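PDB 4XH7: multiple PDZ domain protein from Mus musculus, which probably binds the C-terminal tails of partner proteins through this PDZ domain, the fourth of a multi-domain scaffold in signalling. Local coordinates for residues 28-33 and 102-107; 69-74 and 107-112. One frame throughout, in Å; residues are numbered along the deposited sequence.

Interaction 1. Residues 28-33 and 102-107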
ATOM      1  N   ILE A  28     -10.430   2.952   0.998  1.00 21.79           N
ATOM      2  CA  ILE A  28      -9.364   1.942   1.078  1.00 20.76           C
ATOM      3  C   ILE A  28      -9.130   1.333  -0.290  1.00 21.85           C
ATOM      4  O   ILE A  28     -10.093   1.118  -1.034  1.00 21.96           O
ATOM      5  CB  ILE A  28      -9.727   0.795   2.070  1.00 18.26           C
ATOM      6  CG1 ILE A  28     -10.255   1.361   3.398  1.00 18.62           C
ATOM      7  CG2 ILE A  28      -8.522  -0.163   2.275  1.00 18.55           C
ATOM      8  CD1 ILE A  28      -9.227   2.296   4.139  1.00 18.99           C
ATOM      9  N   VAL A  29      -7.860   1.077  -0.635  1.00 18.82           N
ATOM     10  CA  VAL A  29      -7.495   0.519  -1.913  1.00 22.04           C
ATOM     11  C   VAL A  29      -6.565  -0.651  -1.688  1.00 25.13           C
ATOM     12  O   VAL A  29      -5.639  -0.559  -0.883  1.00 22.78           O
ATOM     13  CB  VAL A  29      -6.785   1.565  -2.792  1.00 22.54           C
ATOM     14  CG1 VAL A  29      -6.420   0.944  -4.128  1.00 27.84           C
ATOM     15  CG2 VAL A  29      -7.680   2.800  -2.947  1.00 29.96           C
ATOM     16  N   VAL A  30      -6.813  -1.760  -2.378  1.00 19.91           N
ATOM     17  CA  VAL A  30      -5.871  -2.883  -2.362  1.00 21.60           C
ATOM     18  C   VAL A  30      -5.183  -2.997  -3.713  1.00 24.90           C
ATOM     19  O   VAL A  30      -5.850  -3.007  -4.754  1.00 25.32           O
ATOM     20  CB  VAL A  30      -6.585  -4.209  -1.997  1.00 24.25           C
ATOM     21  CG1 VAL A  30      -5.630  -5.408  -2.093  1.00 26.51           C
ATOM     22  CG2 VAL A  30      -7.091  -4.115  -0.575  1.00 23.13           C
ATOM     23  N   ALA A  31      -3.849  -3.068  -3.718  1.00 21.76           N
ATOM     24  CA  ALA A  31      -3.123  -3.224  -4.986  1.00 21.78           C
ATOM     25  C   ALA A  31      -2.296  -4.492  -4.959  1.00 24.67           C
ATOM     26  O   ALA A  31      -1.607  -4.757  -3.988  1.00 26.49           O
ATOM     27  CB  ALA A  31      -2.227  -2.026  -5.248  1.00 24.22           C
ATOM     28  N   HIS A  32      -2.361  -5.274  -6.036  1.00 24.98           N
ATOM     29  CA  HIS A  32      -1.485  -6.435  -6.154  1.00 27.23           C
ATOM     30  C   HIS A  32      -0.350  -6.053  -7.076  1.00 24.90           C
ATOM     31  O   HIS A  32      -0.559  -5.702  -8.259  1.00 27.62           O
ATOM     32  CB  HIS A  32      -2.267  -7.643  -6.668  1.00 26.59           C
ATOM     33  CG  HIS A  32      -3.378  -8.037  -5.756  1.00 30.69           C
ATOM     34  ND1 HIS A  32      -4.687  -7.675  -5.984  1.00 41.06           N
ATOM     35  CD2 HIS A  32      -3.370  -8.715  -4.586  1.00 41.24           C
ATOM     36  CE1 HIS A  32      -5.444  -8.129  -5.001  1.00 37.54           C
ATOM     37  NE2 HIS A  32      -4.670  -8.758  -4.134  1.00 39.43           N
ATOM     38  N   VAL A  33       0.850  -6.073  -6.522  1.00 23.22           N
ATOM     39  CA  VAL A  33       2.015  -5.557  -7.216  1.00 22.51           C
ATOM     40  C   VAL A  33       2.996  -6.702  -7.404  1.00 24.50           C
ATOM     41  O   VAL A  33       3.120  -7.551  -6.525  1.00 28.22           O
ATOM     42  CB  VAL A  33       2.663  -4.410  -6.389  1.00 23.64           C
ATOM     43  CG1 VAL A  33       3.974  -3.919  -7.007  1.00 22.90           C
ATOM     44  CG2 VAL A  33       1.698  -3.237  -6.291  1.00 23.81           C
ATOM     45  N   ASP A 102       6.089 -10.735  -4.964  1.00 28.83           N
ATOM     46  CA  ASP A 102       4.650 -10.508  -5.008  1.00 30.34           C
ATOM     47  C   ASP A 102       4.189  -9.790  -3.753  1.00 28.15           C
ATOM     48  O   ASP A 102       4.394 -10.287  -2.652  1.00 25.83           O
ATOM     49  CB  ASP A 102       3.910 -11.834  -5.171  1.00 34.79           C
ATOM     50  CG  ASP A 102       4.141 -12.464  -6.542  1.00 50.05           C
ATOM     51  OD1 ASP A 102       4.185 -11.719  -7.554  1.00 45.77           O
ATOM     52  OD2 ASP A 102       4.289 -13.704  -6.604  1.00 69.98           O
ATOM     53  N   VAL A 103       3.529  -8.647  -3.928  1.00 23.81           N
ATOM     54  CA  VAL A 103       3.178  -7.801  -2.796  1.00 24.46           C
ATOM     55  C   VAL A 103       1.709  -7.420  -2.848  1.00 24.74           C
ATOM     56  O   VAL A 103       1.212  -7.004  -3.892  1.00 27.57           O
ATOM     57  CB  VAL A 103       4.016  -6.506  -2.783  1.00 27.11           C
ATOM     58  CG1 VAL A 103       3.648  -5.654  -1.565  1.00 31.24           C
ATOM     59  CG2 VAL A 103       5.505  -6.864  -2.768  1.00 26.41           C
ATOM     60  N   THR A 104       1.016  -7.569  -1.739  1.00 23.02           N
ATOM     61  CA  THR A 104      -0.329  -7.036  -1.631  1.00 22.63           C
ATOM     62  C   THR A 104      -0.264  -5.793  -0.767  1.00 24.21           C
ATOM     63  O   THR A 104       0.082  -5.895   0.400  1.00 24.45           O
ATOM     64  CB  THR A 104      -1.276  -8.071  -0.994  1.00 27.75           C
ATOM     65  OG1 THR A 104      -1.337  -9.206  -1.876  1.00 29.92           O
ATOM     66  CG2 THR A 104      -2.698  -7.477  -0.813  1.00 25.69           C
ATOM     67  N   MET A 105      -0.600  -4.637  -1.337  1.00 21.71           N
ATOM     68  CA  MET A 105      -0.452  -3.364  -0.638  1.00 20.75           C
ATOM     69  C   MET A 105      -1.816  -2.893  -0.290  1.00 19.68           C
ATOM     70  O   MET A 105      -2.701  -2.926  -1.151  1.00 24.47           O
ATOM     71  CB  MET A 105       0.231  -2.321  -1.532  1.00 20.30           C
ATOM     72  CG  MET A 105       1.616  -2.730  -1.960  1.00 27.16           C
ATOM     73  SD  MET A 105       2.414  -1.408  -2.918  1.00 29.51           S
ATOM     74  CE  MET A 105       2.394  -0.080  -1.699  1.00 24.13           C
ATOM     75  N   VAL A 106      -2.016  -2.416   0.940  1.00 16.74           N
ATOM     76  CA  VAL A 106      -3.259  -1.744   1.276  1.00 17.86           C
ATOM     77  C   VAL A 106      -2.927  -0.298   1.555  1.00 21.79           C
ATOM     78  O   VAL A 106      -2.035  -0.020   2.370  1.00 21.50           O
ATOM     79  CB  VAL A 106      -3.949  -2.335   2.537  1.00 22.19           C
ATOM     80  CG1 VAL A 106      -5.305  -1.592   2.846  1.00 21.56           C
ATOM     81  CG2 VAL A 106      -4.135  -3.856   2.399  1.00 22.76           C
ATOM     82  N   CYS A 107      -3.640   0.610   0.892  1.00 19.05           N
ATOM     83  CA  CYS A 107      -3.450   2.058   1.093  1.00 19.45           C
ATOM     84  C   CYS A 107      -4.771   2.748   1.285  1.00 17.88           C
ATOM     85  O   CYS A 107      -5.833   2.130   1.137  1.00 18.53           O
ATOM     86  CB  CYS A 107      -2.769   2.713  -0.116  1.00 17.08           C
ATOM     87  SG  CYS A 107      -1.101   2.063  -0.470  1.00 23.75           S
TER
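Strands 28-33 and 102-107 are neighbours in the antiparallel sheet of the PDZ fold, joining the first strand of the domain to the last. Three hydrogen-bonded pairs hold them: Val29 with Cys107, Ala31 with Met105 and Val33 with Val103. Each pair is closed by two backbone bonds. Ala31 N to Met105 O is 2.8 Å, and Cys107 N to Val29 O is 2.9 Å. The CA-H groups of Val30 and Thr104 add longer contacts to Met105 O and Ala31 O.

One face carries Val30, His32, Thr104 and Val106. Ile28 CG2 meets Val106 CG1 at 3.6 Å, the two side chains crossing at a slant. Thr104 CG2 is anti to the backbone N (OG1 at chi1 -63°), and it rests 3.8 Å from Val30 CG1. Thr104 OG1 instead approaches the His32 ring at its edge, near the ring plane, 3.4 Å from CD2. The other face carries Val29, Ala31, Val33, Val103, Met105 and Cys107; there Val33 CG2 touches Met105 SD at 3.9 Å. Ala31 CB faces Met105 CB beside it, at 4.5 Å.

Helix 5-22 covers the first face, with Leu15 on Val30 and Leu14 on Val106. On the second face, Ser67 of helix 63-67 packs on Ala31 and Val33, and Val64 on Met105. Strand 75-79 continues the sheet beyond 102-107.

Interaction 2. Residues 69-74 and 107-112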
ATOM      1  N   LYS A  69      -3.389   0.999  -9.471  1.00 21.94           N
ATOM      2  CA  LYS A  69      -4.339   1.273  -8.406  1.00 24.73           C
ATOM      3  C   LYS A  69      -3.951   2.393  -7.455  1.00 23.74           C
ATOM      4  O   LYS A  69      -4.813   2.923  -6.728  1.00 23.63           O
ATOM      5  CB  LYS A  69      -4.526   0.015  -7.549  1.00 23.86           C
ATOM      6  CG  LYS A  69      -5.083  -1.199  -8.267  1.00 32.59           C
ATOM      7  CD  LYS A  69      -6.554  -1.049  -8.493  1.00 48.19           C
ATOM      8  CE  LYS A  69      -7.164  -2.364  -8.918  1.00 60.79           C
ATOM      9  NZ  LYS A  69      -8.416  -2.122  -9.679  1.00 66.67           N
ATOM     10  N   LEU A  70      -2.655   2.661  -7.356  1.00 21.17           N
ATOM     11  CA  LEU A  70      -2.162   3.586  -6.352  1.00 18.06           C
ATOM     12  C   LEU A  70      -1.719   4.900  -6.981  1.00 21.37           C
ATOM     13  O   LEU A  70      -1.134   4.931  -8.067  1.00 22.49           O
ATOM     14  CB  LEU A  70      -1.005   2.953  -5.575  1.00 18.67           C
ATOM     15  CG  LEU A  70      -1.323   1.640  -4.872  1.00 21.75           C
ATOM     16  CD1 LEU A  70      -0.154   1.141  -4.045  1.00 20.96           C
ATOM     17  CD2 LEU A  70      -2.546   1.769  -3.951  1.00 24.13           C
ATOM     18  N   PHE A  71      -1.996   5.991  -6.285  1.00 19.52           N
ATOM     19  CA  PHE A  71      -1.728   7.337  -6.776  1.00 19.74           C
ATOM     20  C   PHE A  71      -0.884   8.137  -5.803  1.00 21.33           C
ATOM     21  O   PHE A  71      -0.877   7.857  -4.599  1.00 20.73           O
ATOM     22  CB  PHE A  71      -3.054   8.098  -7.000  1.00 20.31           C
ATOM     23  CG  PHE A  71      -3.889   7.542  -8.124  1.00 22.53           C
ATOM     24  CD1 PHE A  71      -4.611   6.375  -7.943  1.00 22.60           C
ATOM     25  CD2 PHE A  71      -3.939   8.183  -9.353  1.00 25.44           C
ATOM     26  CE1 PHE A  71      -5.389   5.828  -8.964  1.00 26.34           C
ATOM     27  CE2 PHE A  71      -4.711   7.654 -10.385  1.00 26.64           C
ATOM     28  CZ  PHE A  71      -5.418   6.466 -10.198  1.00 26.98           C
ATOM     29  N   SER A  72      -0.151   9.131  -6.310  0.62 22.45           N
ATOM     30  CA  SER A  72       0.488  10.092  -5.415  0.62 23.44           C
ATOM     31  C   SER A  72      -0.508  10.588  -4.375  0.62 22.71           C
ATOM     32  O   SER A  72      -1.678  10.835  -4.683  0.62 23.22           O
ATOM     33  CB  SER A  72       1.035  11.294  -6.193  0.62 28.32           C
ATOM     34  OG  SER A  72      -0.041  12.045  -6.729  0.62 36.14           O
ATOM     35  N   GLY A  73      -0.049  10.711  -3.133  1.00 22.40           N
ATOM     36  CA  GLY A  73      -0.897  11.154  -2.052  1.00 21.85           C
ATOM     37  C   GLY A  73      -1.474  10.004  -1.252  1.00 23.59           C
ATOM     38  O   GLY A  73      -1.909  10.231  -0.135  1.00 20.47           O
ATOM     39  N   ASP A  74      -1.460   8.788  -1.792  1.00 17.86           N
ATOM     40  CA  ASP A  74      -2.066   7.677  -1.022  1.00 17.28           C
ATOM     41  C   ASP A  74      -1.242   7.362   0.228  1.00 18.02           C
ATOM     42  O   ASP A  74      -0.006   7.395   0.196  1.00 20.84           O
ATOM     43  CB  ASP A  74      -2.184   6.418  -1.881  1.00 19.10           C
ATOM     44  CG  ASP A  74      -3.279   6.522  -2.937  1.00 26.01           C
ATOM     45  OD1 ASP A  74      -4.073   7.494  -2.923  1.00 24.33           O
ATOM     46  OD2 ASP A  74      -3.345   5.618  -3.802  1.00 25.95           O
ATOM     47  N   CYS A 107      -3.640   0.610   0.892  1.00 19.05           N
ATOM     48  CA  CYS A 107      -3.450   2.058   1.093  1.00 19.45           C
ATOM     49  C   CYS A 107      -4.771   2.748   1.285  1.00 17.88           C
ATOM     50  O   CYS A 107      -5.833   2.130   1.137  1.00 18.53           O
ATOM     51  CB  CYS A 107      -2.769   2.713  -0.116  1.00 17.08           C
ATOM     52  SG  CYS A 107      -1.101   2.063  -0.470  1.00 23.75           S
ATOM     53  N   CYS A 108      -4.741   4.041   1.601  1.00 17.80           N
ATOM     54  CA  CYS A 108      -6.010   4.796   1.613  1.00 16.50           C
ATOM     55  C   CYS A 108      -5.830   6.217   1.160  1.00 19.13           C
ATOM     56  O   CYS A 108      -4.696   6.717   1.010  1.00 19.40           O
ATOM     57  CB  CYS A 108      -6.650   4.783   3.010  1.00 18.34           C
ATOM     58  SG  CYS A 108      -5.643   5.586   4.275  1.00 20.88           S
ATOM     59  N   ARG A 109      -6.945   6.856   0.830  1.00 17.16           N
ATOM     60  CA  ARG A 109      -6.905   8.294   0.495  1.00 20.96           C
ATOM     61  C   ARG A 109      -8.128   8.940   1.160  1.00 21.49           C
ATOM     62  O   ARG A 109      -9.127   8.280   1.359  1.00 19.76           O
ATOM     63  CB  ARG A 109      -6.870   8.537  -1.034  1.00 20.60           C
ATOM     64  CG  ARG A 109      -8.046   7.919  -1.823  1.00 24.69           C
ATOM     65  CD  ARG A 109      -7.798   8.081  -3.363  1.00 21.94           C
ATOM     66  NE  ARG A 109      -6.754   7.183  -3.817  1.00 22.79           N
ATOM     67  CZ  ARG A 109      -6.923   6.127  -4.601  1.00 25.18           C
ATOM     68  NH1 ARG A 109      -5.868   5.386  -4.917  1.00 21.88           N
ATOM     69  NH2 ARG A 109      -8.125   5.826  -5.088  1.00 26.62           N
ATOM     70  N   ARG A 110      -8.029  10.208   1.529  1.00 20.60           N
ATOM     71  CA  ARG A 110      -9.189  10.889   2.121  1.00 20.77           C
ATOM     72  C   ARG A 110     -10.284  11.018   1.044  1.00 23.01           C
ATOM     73  O   ARG A 110      -9.988  11.205  -0.133  1.00 23.14           O
ATOM     74  CB  ARG A 110      -8.765  12.253   2.667  1.00 24.04           C
ATOM     75  CG  ARG A 110      -7.990  12.215   3.955  1.00 33.01           C
ATOM     76  N   THR A 111     -11.560  10.927   1.437  1.00 21.57           N
ATOM     77  CA  THR A 111     -12.614  10.956   0.438  1.00 21.06           C
ATOM     78  C   THR A 111     -13.765  11.827   0.929  1.00 22.11           C
ATOM     79  O   THR A 111     -13.732  12.291   2.053  1.00 25.24           O
ATOM     80  CB  THR A 111     -13.088   9.533   0.103  1.00 23.58           C
ATOM     81  OG1 THR A 111     -13.930   9.535  -1.060  1.00 31.99           O
ATOM     82  CG2 THR A 111     -13.807   8.894   1.293  1.00 22.77           C
ATOM     83  N   VAL A 112     -14.688  12.068  -0.003  1.00 24.84           N
ATOM     84  CA  VAL A 112     -15.951  12.804   0.173  1.00 34.61           C
ATOM     85  C   VAL A 112     -17.081  11.993  -0.460  1.00 37.73           C
ATOM     86  O   VAL A 112     -16.899  11.402  -1.542  1.00 42.62           O
ATOM     87  CB  VAL A 112     -15.950  14.172  -0.542  1.00 28.40           C
ATOM     88  CG1 VAL A 112     -17.222  14.945  -0.223  1.00 42.58           C
ATOM     89  CG2 VAL A 112     -14.764  14.993  -0.173  1.00 28.01           C
TER
HETATM   90  O   HOH W   1      -7.574   3.263  -6.950  1.00 31.31           O
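Arg109 and Asp74 form the charged centre of this contact, a two-bond salt bridge in which the guanidinium is used side-on. Arg109 NE donates to Asp74 OD1 at 2.8 Å, nearly straight at 172°. Arg109 NH1 donates to Asp74 OD2 at 2.8 Å. Both oxygens are met on their syn sides, and the two planes are 29° apart. The Arg109 chain bends at its third torsion (chi3 73°), which turns NE toward the carboxylate.

Further hydrogen bonds surround this pair. Arg109 NH1 also donates to Lys69 O at 3.2 Å, in the plane of the guanidinium. Water 1 links the same carbonyl to Arg109 NH2. Within the loop, Phe71 N reaches Asp74 OD2 at 2.9 Å from above the carboxylate, on the face opposite to Arg109 NH1. An alanine in place of Arg109 would probably leave the buried carboxylate of Asp74 without its charged mate and Lys69 O without its bond from NH1.

Apolar and edge contacts complete the interface. Arg109 NH1 lies at the edge of the Phe71 ring, 3.4 Å from CD1, with the ring and guanidinium planes almost perpendicular. Both methyls of Leu70 touch Cys107 SG, CD2 at 3.8 Å. Asp74 CB sits 4.1 Å from Cys107 CB.

Phe71 to Asp74 make a type II beta turn, with Gly73 at a positive phi. Gly73 and Asp74 form the Gly-Asp pair that in PDZ domains leads into the strand after the short helix, here 75-79.

Overall arrangement
Interactions 1 and 2 follow one another along strand 102-110 and share Cys107. Their centres are 12 Å apart. Val29 of interaction 1 bridges them: its CG1 lies 3.6 Å from Lys69 O and its CG2 3.7 Å from Arg109 NH1. In the core, Met105 CE meets Leu70 CD1 at 3.7 Å. Strand 102-110 thus pairs with 26-34 and also receives the loop that leads into 75-79. Neither contact includes strand 44-49 or helix 89-97, which would be expected to line the peptide groove, as in other PDZ domains. A bound imidazole, probably from the crystallisation liquor, lies about 3 Å from the Phe71 side chain at nearest atoms.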